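Local coordinates for protein NAD-dependent dehydrogenase (Rhizobium meliloti, PDB 4Z0P) that reduces glyoxylate and hydroxypyruvate with NADPH as the cofactor, and probably belongs to the D-isomer specific 2-hydroxyacid dehydrogenases, at residues K13-P16 against E17-E20; E298-I301 against A302-E305. All coordinates share one frame; numbering follows the deposited sequence.

Contacts 1 and 2 are both local: contact 1 is made at the start of helix 16-23, contact 2 within the end of helix 290-305. Their centres lie 23 Å apart, with nearest atoms about 11 Å from each other. Contact 1 (13-20) leads from strand 8-12 through a short loop into its helix; the helix of contact 2 (298-305) runs beside the same five-stranded parallel sheet. The first half of helix 290-305 bridges them, because Val290 and Leu293 touch Phe14 of contact 1. Phe14 brings contact 1 near the ligands: its side chain is about 6 Å from a bound oxalate and about 10 Å from NADPH. In contact 2, the side chain of Gln300 is about 10 Å from that of Arg93, a residue that binds NADPH.

Contact 1: residues K13-P16 against E17-E20; sequences KFIP and EEVE
The backbone enters helix 16-23 at Ile15, whose carbonyl O accepts weak hydrogen bonds from Glu18 N, at 3.0 Å, and from Val19 N. The first well-formed helical bond follows at once, Glu20 N to Pro16 O at 2.9 Å and almost straight at 173°. Ile15 holds the N-cap position and Pro16, with no N-H to offer, opens the first turn. The isoleucine branches divide between two glutamates. Its CG2, anti to the backbone N, meets Glu17 OE1 at 3.5 Å, while CD1 at the end of the other branch approaches Glu18 OE2 at 3.7 Å. Glu17 gets there by bending at chi2 (75°), which folds its carboxylate back beside the proline ring, OE1 lying 3.7 Å from Pro16 CD. Glu18 instead stays extended; its OE2 is hydrogen-bonded to Ser134 OG of the second subunit, and Ile15 also packs on that serine, so this face of the turn belongs to the dimer interface. Strand 8-12, the loop and helix 16-23 form a beta-alpha unit of the five-stranded parallel sheet, in the part of the fold that 2-hydroxyacid dehydrogenases use as their substrate-binding domain. Val19 CG2 touches Phe14 CB at 3.8 Å, the two side chains crossing at about a right angle, and the methyl approaches the aromatic ring obliquely. The Phe14 ring itself meets that of Trp54, a residue of the oxalate pocket, and rests on Val290 and Leu293 of helix 290-305. Glu20 runs alongside the turn, its CG 3.2 Å from Pro16 O, and places OE2 next to Pro16 CB.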
ATOM      1  N   LYS A  13      11.213  24.976  -9.195  1.00 22.24           N
ATOM      2  CA  LYS A  13      12.311  24.265  -8.565  1.00 23.49           C
ATOM      3  C   LYS A  13      11.912  22.803  -8.417  1.00 25.65           C
ATOM      4  O   LYS A  13      11.642  22.331  -7.322  1.00 27.62           O
ATOM      5  CB  LYS A  13      12.684  24.892  -7.224  1.00 29.27           C
ATOM      6  CG  LYS A  13      13.974  24.401  -6.611  1.00 36.79           C
ATOM      7  CD  LYS A  13      14.571  25.468  -5.686  1.00 58.55           C
ATOM      8  CE  LYS A  13      15.752  24.952  -4.873  1.00 70.35           C
ATOM      9  NZ  LYS A  13      15.320  24.282  -3.615  1.00134.98           N
ATOM     10  N   PHE A  14      11.857  22.112  -9.552  1.00 25.81           N
ATOM     11  CA  PHE A  14      11.556  20.694  -9.647  1.00 26.83           C
ATOM     12  C   PHE A  14      12.825  20.024 -10.179  1.00 38.08           C
ATOM     13  O   PHE A  14      13.818  20.696 -10.483  1.00 32.35           O
ATOM     14  CB  PHE A  14      10.443  20.455 -10.677  1.00 29.02           C
ATOM     15  CG  PHE A  14       9.075  20.929 -10.274  1.00 28.85           C
ATOM     16  CD1 PHE A  14       8.739  21.288  -8.969  1.00 34.97           C
ATOM     17  CD2 PHE A  14       8.081  20.955 -11.240  1.00 28.27           C
ATOM     18  CE1 PHE A  14       7.446  21.688  -8.662  1.00 45.40           C
ATOM     19  CE2 PHE A  14       6.800  21.360 -10.928  1.00 31.32           C
ATOM     20  CZ  PHE A  14       6.486  21.742  -9.656  1.00 28.22           C
ATOM     21  N   ILE A  15      12.782  18.708 -10.347  1.00 30.43           N
ATOM     22  CA  ILE A  15      13.901  17.987 -10.983  1.00 27.91           C
ATOM     23  C   ILE A  15      14.102  18.555 -12.397  1.00 25.56           C
ATOM     24  O   ILE A  15      13.163  18.557 -13.214  1.00 30.53           O
ATOM     25  CB  ILE A  15      13.640  16.460 -10.984  1.00 30.99           C
ATOM     26  CG1 ILE A  15      13.692  15.928  -9.548  1.00 35.85           C
ATOM     27  CG2 ILE A  15      14.668  15.736 -11.833  1.00 33.24           C
ATOM     28  CD1 ILE A  15      13.065  14.561  -9.354  1.00 36.76           C
ATOM     29  N   PRO A  16      15.303  19.122 -12.697  1.00 32.10           N
ATOM     30  CA  PRO A  16      15.465  19.878 -13.956  1.00 37.76           C
ATOM     31  C   PRO A  16      15.167  19.079 -15.218  1.00 32.30           C
ATOM     32  O   PRO A  16      14.516  19.589 -16.112  1.00 37.07           O
ATOM     33  CB  PRO A  16      16.944  20.297 -13.954  1.00 45.71           C
ATOM     34  CG  PRO A  16      17.383  20.200 -12.537  1.00 50.02           C
ATOM     35  CD  PRO A  16      16.495  19.218 -11.836  1.00 37.81           C
ATOM     36  N   GLU A  17      15.596  17.822 -15.246  1.00 32.76           N
ATOM     37  CA  GLU A  17      15.376  16.949 -16.400  1.00 40.89           C
ATOM     38  C   GLU A  17      13.876  16.783 -16.690  1.00 36.64           C
ATOM     39  O   GLU A  17      13.483  16.680 -17.842  1.00 35.51           O
ATOM     40  CB  GLU A  17      16.041  15.576 -16.206  1.00 44.61           C
ATOM     41  CG  GLU A  17      17.573  15.602 -16.186  1.00 69.94           C
ATOM     42  CD  GLU A  17      18.205  16.151 -14.902  1.00126.81           C
ATOM     43  OE1 GLU A  17      17.497  16.345 -13.873  1.00 46.59           O
ATOM     44  OE2 GLU A  17      19.433  16.404 -14.925  1.00 67.55           O
ATOM     45  N   GLU A  18      13.043  16.776 -15.651  1.00 34.67           N
ATOM     46  CA  GLU A  18      11.580  16.666 -15.847  1.00 30.91           C
ATOM     47  C   GLU A  18      10.988  17.925 -16.465  1.00 29.64           C
ATOM     48  O   GLU A  18      10.124  17.849 -17.345  1.00 28.77           O
ATOM     49  CB  GLU A  18      10.874  16.355 -14.518  1.00 29.01           C
ATOM     50  CG  GLU A  18      11.253  14.999 -13.966  1.00 32.33           C
ATOM     51  CD  GLU A  18      10.403  14.574 -12.782  1.00 36.24           C
ATOM     52  OE1 GLU A  18       9.338  15.182 -12.541  1.00 45.31           O
ATOM     53  OE2 GLU A  18      10.799  13.598 -12.124  1.00 38.86           O
ATOM     54  N   VAL A  19      11.444  19.089 -16.000  1.00 26.55           N
ATOM     55  CA  VAL A  19      10.946  20.356 -16.544  1.00 28.44           C
ATOM     56  C   VAL A  19      11.394  20.494 -18.012  1.00 28.91           C
ATOM     57  O   VAL A  19      10.576  20.766 -18.889  1.00 28.32           O
ATOM     58  CB  VAL A  19      11.394  21.577 -15.716  1.00 28.30           C
ATOM     59  CG1 VAL A  19      10.904  22.881 -16.365  1.00 27.55           C
ATOM     60  CG2 VAL A  19      10.859  21.476 -14.289  1.00 29.52           C
ATOM     61  N   GLU A  20      12.665  20.218 -18.257  1.00 30.51           N
ATOM     62  CA  GLU A  20      13.238  20.311 -19.602  1.00 40.04           C
ATOM     63  C   GLU A  20      12.497  19.409 -20.574  1.00 38.47           C
ATOM     64  O   GLU A  20      12.118  19.844 -21.653  1.00 37.01           O
ATOM     65  CB  GLU A  20      14.706  19.905 -19.584  1.00 36.98           C
ATOM     66  CG  GLU A  20      15.628  20.859 -18.834  1.00 52.29           C
ATOM     67  CD  GLU A  20      16.947  20.214 -18.419  1.00102.29           C
ATOM     68  OE1 GLU A  20      17.246  19.067 -18.821  1.00 60.51           O
ATOM     69  OE2 GLU A  20      17.702  20.861 -17.676  1.00 54.04           O
TER

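Contact 2: residues E298-I301 against A302-E305; sequences EHQI and ARFE
Arg303 passes between His299 and Gln300, one turn back on the helix, and its aliphatic part does the touching. CG sits 4.3 Å above one face of the His299 imidazole, off-centre and nearer the ring's perimeter, while CD lies 3.8 Å from His299 NE2 and at the same distance from Gln300 OE1. The imidazole and guanidinium planes are inclined by 46°. Gln300 and Arg303 run side by side in the same direction, their amide and guanidinium planes 36° apart. The glutamine chain bends at chi2 (-53°), which lays its amide beside Arg303 CD, and the arginine bends at chi3. Both side chains reach into the segment that follows the helix, Gln300 NE2 donating to Glu311 OE1 and Arg303 NH2 to Pro309 O. With Gln300 cut back to an alanine, Glu311 OE1 would probably lose its amide donor and Arg303 CD one of its two flanking groups, leaving the arginine chain freer to turn. On another side of the helix Ile301 and Glu305 also run side by side in the same direction, Ile301 CG2 3.7 Å from Glu305 OE2; that oxygen is gripped by Tyr50 OH and by a salt bridge to Arg30. Beneath the side chains run regular alpha-helical i to i+4 bonds, such as Glu305 N to Ile301 O at 2.9 Å. These are the last turns of an amphipathic helix, with His299 and Ala302 on its exposed side and Ile301 and Phe304 packed on strands 50-54 and 69-72 of the five-stranded parallel sheet.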
ATOM      1  N   GLU A 298      -2.172  25.554 -19.592  1.00 25.46           N
ATOM      2  CA  GLU A 298      -2.695  25.847 -20.932  1.00 26.45           C
ATOM      3  C   GLU A 298      -4.220  25.979 -20.936  1.00 31.08           C
ATOM      4  O   GLU A 298      -4.783  26.912 -21.539  1.00 29.92           O
ATOM      5  CB  GLU A 298      -2.295  24.769 -21.922  1.00 33.58           C
ATOM      6  CG  GLU A 298      -0.859  24.846 -22.366  1.00 35.33           C
ATOM      7  CD  GLU A 298      -0.370  23.572 -23.029  1.00 88.21           C
ATOM      8  OE1 GLU A 298      -1.198  22.725 -23.420  1.00 50.93           O
ATOM      9  OE2 GLU A 298       0.859  23.417 -23.157  1.00 41.63           O
ATOM     10  N   HIS A 299      -4.877  25.043 -20.257  1.00 29.94           N
ATOM     11  CA  HIS A 299      -6.350  25.000 -20.198  1.00 32.08           C
ATOM     12  C   HIS A 299      -6.892  26.240 -19.496  1.00 30.78           C
ATOM     13  O   HIS A 299      -7.826  26.876 -19.993  1.00 33.10           O
ATOM     14  CB  HIS A 299      -6.821  23.703 -19.517  1.00 35.06           C
ATOM     15  CG  HIS A 299      -8.313  23.578 -19.393  1.00 45.52           C
ATOM     16  ND1 HIS A 299      -9.150  23.508 -20.486  1.00 54.44           N
ATOM     17  CD2 HIS A 299      -9.114  23.499 -18.302  1.00 49.94           C
ATOM     18  CE1 HIS A 299     -10.403  23.404 -20.077  1.00 61.96           C
ATOM     19  NE2 HIS A 299     -10.410  23.400 -18.755  1.00 49.72           N
ATOM     20  N   GLN A 300      -6.271  26.616 -18.378  1.00 27.38           N
ATOM     21  CA  GLN A 300      -6.694  27.807 -17.628  1.00 30.94           C
ATOM     22  C   GLN A 300      -6.436  29.101 -18.389  1.00 29.50           C
ATOM     23  O   GLN A 300      -7.282  30.002 -18.365  1.00 29.69           O
ATOM     24  CB  GLN A 300      -6.044  27.856 -16.240  1.00 28.51           C
ATOM     25  CG  GLN A 300      -6.508  26.729 -15.326  1.00 27.44           C
ATOM     26  CD  GLN A 300      -8.039  26.627 -15.199  1.00 31.92           C
ATOM     27  OE1 GLN A 300      -8.720  27.628 -14.996  1.00 34.31           O
ATOM     28  NE2 GLN A 300      -8.579  25.414 -15.327  1.00 35.83           N
ATOM     29  N   ILE A 301      -5.287  29.193 -19.058  1.00 25.73           N
ATOM     30  CA  ILE A 301      -5.012  30.339 -19.938  1.00 29.72           C
ATOM     31  C   ILE A 301      -6.125  30.451 -21.000  1.00 32.09           C
ATOM     32  O   ILE A 301      -6.638  31.543 -21.244  1.00 32.03           O
ATOM     33  CB  ILE A 301      -3.626  30.251 -20.614  1.00 27.67           C
ATOM     34  CG1 ILE A 301      -2.523  30.517 -19.589  1.00 26.17           C
ATOM     35  CG2 ILE A 301      -3.508  31.273 -21.747  1.00 31.11           C
ATOM     36  CD1 ILE A 301      -1.109  30.195 -20.042  1.00 25.41           C
ATOM     37  N   ALA A 302      -6.505  29.333 -21.618  1.00 30.76           N
ATOM     38  CA  ALA A 302      -7.518  29.373 -22.676  1.00 34.10           C
ATOM     39  C   ALA A 302      -8.863  29.837 -22.126  1.00 35.62           C
ATOM     40  O   ALA A 302      -9.570  30.637 -22.759  1.00 35.82           O
ATOM     41  CB  ALA A 302      -7.649  28.018 -23.362  1.00 36.22           C
ATOM     42  N   ARG A 303      -9.221  29.352 -20.945  1.00 31.67           N
ATOM     43  CA  ARG A 303     -10.435  29.821 -20.279  1.00 36.77           C
ATOM     44  C   ARG A 303     -10.372  31.333 -20.021  1.00 35.93           C
ATOM     45  O   ARG A 303     -11.308  32.061 -20.334  1.00 37.75           O
ATOM     46  CB  ARG A 303     -10.667  29.076 -18.961  1.00 34.75           C
ATOM     47  CG  ARG A 303     -11.086  27.617 -19.115  1.00 34.24           C
ATOM     48  CD  ARG A 303     -11.247  26.958 -17.747  1.00 34.61           C
ATOM     49  NE  ARG A 303     -12.338  27.562 -16.985  1.00 38.79           N
ATOM     50  CZ  ARG A 303     -13.630  27.260 -17.115  1.00 47.40           C
ATOM     51  NH1 ARG A 303     -14.044  26.332 -17.979  1.00 42.30           N
ATOM     52  NH2 ARG A 303     -14.527  27.899 -16.373  1.00 45.51           N
ATOM     53  N   PHE A 304      -9.261  31.785 -19.453  1.00 31.51           N
ATOM     54  CA  PHE A 304      -9.056  33.191 -19.105  1.00 34.80           C
ATOM     55  C   PHE A 304      -9.236  34.089 -20.311  1.00 39.35           C
ATOM     56  O   PHE A 304      -9.994  35.072 -20.268  1.00 38.99           O
ATOM     57  CB  PHE A 304      -7.648  33.375 -18.527  1.00 34.36           C
ATOM     58  CG  PHE A 304      -7.379  34.751 -17.988  1.00 30.66           C
ATOM     59  CD1 PHE A 304      -8.052  35.217 -16.861  1.00 34.70           C
ATOM     60  CD2 PHE A 304      -6.444  35.585 -18.598  1.00 33.04           C
ATOM     61  CE1 PHE A 304      -7.805  36.490 -16.355  1.00 42.98           C
ATOM     62  CE2 PHE A 304      -6.189  36.867 -18.094  1.00 37.14           C
ATOM     63  CZ  PHE A 304      -6.870  37.316 -16.971  1.00 40.11           C
ATOM     64  N   GLU A 305      -8.558  33.735 -21.400  1.00 33.22           N
ATOM     65  CA  GLU A 305      -8.591  34.548 -22.616  1.00 37.74           C
ATOM     66  C   GLU A 305      -9.922  34.492 -23.375  1.00 37.67           C
ATOM     67  O   GLU A 305     -10.209  35.385 -24.167  1.00 40.75           O
ATOM     68  CB  GLU A 305      -7.426  34.186 -23.536  1.00 35.20           C
ATOM     69  CG  GLU A 305      -6.086  34.498 -22.875  1.00 33.64           C
ATOM     70  CD  GLU A 305      -4.894  34.331 -23.778  1.00 40.98           C
ATOM     71  OE1 GLU A 305      -5.068  33.896 -24.937  1.00 40.63           O
ATOM     72  OE2 GLU A 305      -3.771  34.650 -23.323  1.00 34.34           O
TER